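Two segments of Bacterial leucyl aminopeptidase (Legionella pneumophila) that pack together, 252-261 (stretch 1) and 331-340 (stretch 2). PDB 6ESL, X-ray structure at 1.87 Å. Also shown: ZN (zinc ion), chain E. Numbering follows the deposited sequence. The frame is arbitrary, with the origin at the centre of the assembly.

Stretch 1 (252-261) WYAAEERGLV
Stretch 2 (331-340) YGCSDHASWN

Stretch 1 enters as the end of a β-strand and then turns through a compact loop to the threshold of a helix; stretch 2 is a loop running into a helix that continues through N340. The two bury 428 Å² between them, and the backbones come nearest where the CA atoms of L260 and D335 lie 5.8 Å apart.

The strand covers W252 and Y253, with phi/psi of -113/110 and -83/143. Alternation along the strand sends their side chains different ways: W252 (chi1 -67°, chi2 -99°) points away from stretch 2, whereas Y253 (chi1 m, -53°; chi2 -75°) points toward it. The tyrosine suits its place because a long flat ring carries a polar atom out to the partner helix. There Y253 OH accepts a hydrogen bond from W339 NE1 at 3.0 Å, with an N-H...O angle of 161°, close to straight. The hydroxyl lies at the edge of the indole, near its plane, as a bond from NE1 requires. The CA-to-CB bond of W339 (chi1 m, -63°; chi2 99°) points sideways relative to stretch 1, but the end of the side chain comes nearer. Closer to its root, the tyrosine ring passes D335, with CD2 of Y253 3.2 Å from OD2 of D335.

A254 (-80/154) and A255 (58/33) turn their methyls away, and their contribution lies in the backbone. One water donates to A254 O at 2.9 Å and to D335 OD1 at 2.6 Å, tying the loop to the aspartate. D335 (chi1 m, -58°; chi2 -66°) points toward stretch 1, and its OD2 is hydrogen-bonded elsewhere in the structure.

E256 (-60/-37) points toward stretch 2 with chi1 t, chi2 m and chi3 -8°. E256 CG lies 3.2 Å from D335 OD2. E256 OE2 sits 3.2 Å from C333 O, but both are acceptors, so this is proximity without a hydrogen bond; E256 OE2 is also 3.5 Å from S334 CA. E257 (-76/-7; chi1 m, chi2 m) faces a different task: its OE2 binds the zinc ion ZN at 2.6 Å. R258 (-95/9) is m at chi1, chi2 and chi3 and does not touch stretch 2.

The turn is held by R258 N to A255 O (3.2 Å), G259 N to E256 O (3.1 Å) and L260 N to E256 O (3.0 Å). At 105/32, a CB on G259 would jam against the carbonyl O of R258, so glycine fits.

L260, also at positive phi (83/22), occupies the N-cap position before the helix that begins with V261. Its side chain (chi1 m, -46°; chi2 t) points toward stretch 2, and the residue as a whole has the largest covered area of the contact, 101 Å². The apolar side chain suits its place by meeting the A337 methyl, while backbone and side-chain oxygens also lie close by. L260 CD1 packs 3.8 Å from A337 CB and lies 3.5 Å from S334 O, L260 CD2 lies 4.0 Å from G332 O, and L260 CB is 3.6 Å from S338 OG. V261 (-54/-47, chi1 t) then turns away.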

# COMPACT_ATOMS: atom_id res chain seq x y z
N TRP B 252 13.30 -22.72 -1.98
CA TRP B 252 13.16 -22.79 -3.39
C TRP B 252 11.95 -23.68 -3.70
O TRP B 252 12.00 -24.88 -3.51
CB TRP B 252 14.37 -23.31 -4.07
CG TRP B 252 15.62 -22.36 -3.98
CD1 TRP B 252 16.05 -21.50 -4.92
CD2 TRP B 252 16.50 -22.19 -2.85
NE1 TRP B 252 17.16 -20.81 -4.48
CE2 TRP B 252 17.45 -21.21 -3.22
CE3 TRP B 252 16.58 -22.75 -1.55
CZ2 TRP B 252 18.51 -20.82 -2.35
CZ3 TRP B 252 17.63 -22.31 -0.69
CH2 TRP B 252 18.56 -21.37 -1.09
N TYR B 253 10.86 -23.07 -4.21
CA TYR B 253 9.66 -23.81 -4.39
C TYR B 253 9.68 -24.60 -5.69
O TYR B 253 10.14 -24.11 -6.66
CB TYR B 253 8.44 -22.82 -4.46
CG TYR B 253 8.37 -21.90 -3.32
CD1 TYR B 253 7.93 -22.37 -2.03
CD2 TYR B 253 8.67 -20.55 -3.46
CE1 TYR B 253 7.77 -21.48 -0.98
CE2 TYR B 253 8.63 -19.68 -2.38
CZ TYR B 253 8.17 -20.14 -1.16
OH TYR B 253 8.09 -19.26 -0.12
N ALA B 254 9.11 -25.80 -5.65
CA ALA B 254 8.83 -26.59 -6.81
C ALA B 254 7.54 -26.11 -7.49
O ALA B 254 6.65 -25.55 -6.82
CB ALA B 254 8.59 -28.04 -6.36
N ALA B 255 7.45 -26.36 -8.81
CA ALA B 255 6.18 -26.38 -9.48
C ALA B 255 5.37 -25.06 -9.36
O ALA B 255 4.13 -25.07 -9.33
CB ALA B 255 5.33 -27.60 -8.99
N GLU B 256 6.04 -23.93 -9.31
CA GLU B 256 5.41 -22.65 -9.36
C GLU B 256 4.62 -22.46 -10.66
O GLU B 256 3.49 -21.92 -10.61
CB GLU B 256 6.35 -21.53 -9.09
CG GLU B 256 5.69 -20.16 -8.88
CD GLU B 256 5.35 -19.41 -10.18
OE1 GLU B 256 5.79 -19.90 -11.28
OE2 GLU B 256 4.46 -18.49 -10.12
N GLU B 257 5.18 -22.98 -11.78
CA GLU B 257 4.59 -22.75 -13.10
C GLU B 257 3.36 -23.62 -13.29
O GLU B 257 2.66 -23.49 -14.27
CB GLU B 257 5.58 -23.09 -14.18
CG GLU B 257 6.84 -22.21 -14.20
CD GLU B 257 6.58 -20.78 -14.66
OE1 GLU B 257 5.43 -20.43 -14.94
OE2 GLU B 257 7.57 -20.08 -14.71
N ARG B 258 3.09 -24.53 -12.34
CA ARG B 258 1.87 -25.42 -12.38
C ARG B 258 0.74 -24.82 -11.57
O ARG B 258 -0.30 -25.45 -11.40
CB ARG B 258 2.19 -26.82 -11.89
CG ARG B 258 3.47 -27.40 -12.61
CD ARG B 258 3.20 -27.67 -14.09
NE ARG B 258 2.08 -28.55 -14.26
CZ ARG B 258 1.64 -29.00 -15.45
NH1 ARG B 258 2.30 -28.74 -16.60
NH2 ARG B 258 0.65 -29.88 -15.49
N GLY B 259 0.91 -23.59 -11.14
CA GLY B 259 -0.09 -22.89 -10.34
C GLY B 259 0.17 -22.72 -8.82
O GLY B 259 -0.78 -22.67 -7.99
N LEU B 260 1.44 -22.61 -8.47
CA LEU B 260 1.90 -22.28 -7.10
C LEU B 260 1.91 -23.62 -6.27
O LEU B 260 1.75 -23.58 -5.06
CB LEU B 260 1.12 -21.18 -6.43
CG LEU B 260 0.81 -19.89 -7.23
CD1 LEU B 260 0.27 -18.81 -6.29
CD2 LEU B 260 2.07 -19.37 -7.82
N VAL B 261 1.98 -24.75 -6.95
CA VAL B 261 1.82 -25.99 -6.25
C VAL B 261 2.76 -26.20 -5.06
O VAL B 261 2.32 -26.63 -4.01
CB VAL B 261 1.98 -27.21 -7.22
CG1 VAL B 261 1.75 -28.56 -6.47
CG2 VAL B 261 0.93 -27.10 -8.33
N TYR B 331 -3.95 -12.46 -10.17
CA TYR B 331 -4.19 -13.65 -9.39
C TYR B 331 -3.19 -14.75 -9.73
O TYR B 331 -2.91 -14.97 -10.85
CB TYR B 331 -5.60 -14.16 -9.65
CG TYR B 331 -5.99 -15.39 -8.90
CD1 TYR B 331 -6.26 -15.35 -7.57
CD2 TYR B 331 -6.08 -16.58 -9.54
CE1 TYR B 331 -6.62 -16.48 -6.88
CE2 TYR B 331 -6.45 -17.71 -8.87
CZ TYR B 331 -6.72 -17.65 -7.55
OH TYR B 331 -7.08 -18.77 -6.91
N GLY B 332 -2.68 -15.42 -8.73
CA GLY B 332 -1.77 -16.52 -8.92
C GLY B 332 -0.43 -16.11 -9.51
O GLY B 332 0.15 -16.80 -10.28
N CYS B 333 0.02 -14.91 -9.15
CA CYS B 333 1.17 -14.32 -9.83
C CYS B 333 2.44 -15.11 -9.54
O CYS B 333 3.10 -15.61 -10.45
CB CYS B 333 1.35 -12.86 -9.39
SG CYS B 333 2.75 -12.02 -10.18
N SER B 334 2.76 -15.22 -8.26
CA SER B 334 3.89 -15.99 -7.79
C SER B 334 3.68 -16.47 -6.37
O SER B 334 2.63 -16.28 -5.79
CB SER B 334 5.17 -15.17 -7.87
OG SER B 334 6.31 -15.97 -7.92
N ASP B 335 4.70 -17.09 -5.82
CA ASP B 335 4.57 -17.85 -4.57
C ASP B 335 4.21 -17.05 -3.32
O ASP B 335 3.66 -17.61 -2.38
CB ASP B 335 5.83 -18.75 -4.33
CG ASP B 335 6.05 -19.67 -5.44
OD1 ASP B 335 5.18 -20.56 -5.62
OD2 ASP B 335 7.17 -19.54 -6.08
N HIS B 336 4.42 -15.74 -3.32
CA HIS B 336 3.96 -14.92 -2.21
C HIS B 336 2.48 -15.07 -2.00
O HIS B 336 2.01 -14.97 -0.84
CB HIS B 336 4.29 -13.46 -2.45
CG HIS B 336 3.73 -12.94 -3.73
ND1 HIS B 336 4.25 -13.32 -4.98
CD2 HIS B 336 2.67 -12.10 -3.97
CE1 HIS B 336 3.49 -12.72 -5.92
NE2 HIS B 336 2.52 -11.99 -5.32
N ALA B 337 1.73 -15.38 -3.05
CA ALA B 337 0.28 -15.47 -2.94
C ALA B 337 -0.17 -16.58 -2.02
O ALA B 337 -1.22 -16.48 -1.38
CB ALA B 337 -0.38 -15.59 -4.33
N SER B 338 0.56 -17.70 -2.07
CA SER B 338 0.33 -18.81 -1.19
C SER B 338 0.35 -18.46 0.30
O SER B 338 -0.54 -18.94 1.05
CB SER B 338 1.25 -19.98 -1.53
OG SER B 338 1.09 -20.33 -2.93
N TRP B 339 1.28 -17.59 0.69
CA TRP B 339 1.39 -17.07 2.05
C TRP B 339 0.29 -16.05 2.35
O TRP B 339 -0.42 -16.13 3.40
CB TRP B 339 2.77 -16.49 2.29
CG TRP B 339 3.87 -17.44 2.20
CD1 TRP B 339 4.70 -17.63 1.10
CD2 TRP B 339 4.31 -18.42 3.19
NE1 TRP B 339 5.59 -18.63 1.37
CE2 TRP B 339 5.39 -19.12 2.64
CE3 TRP B 339 3.94 -18.72 4.49
CZ2 TRP B 339 6.05 -20.09 3.33
CZ3 TRP B 339 4.64 -19.72 5.19
CH2 TRP B 339 5.66 -20.37 4.61
N ASN B 340 0.07 -15.18 1.39
CA ASN B 340 -0.91 -14.11 1.55
C ASN B 340 -2.33 -14.68 1.80
O ASN B 340 -3.16 -14.06 2.55
CB ASN B 340 -0.94 -13.21 0.35
CG ASN B 340 -1.95 -12.08 0.46
OD1 ASN B 340 -2.93 -12.08 -0.25
ND2 ASN B 340 -1.62 -11.03 1.25
ZN ZN E . 6.67 -17.80 -14.00
O HOH W 1 5.20 -23.13 -6.13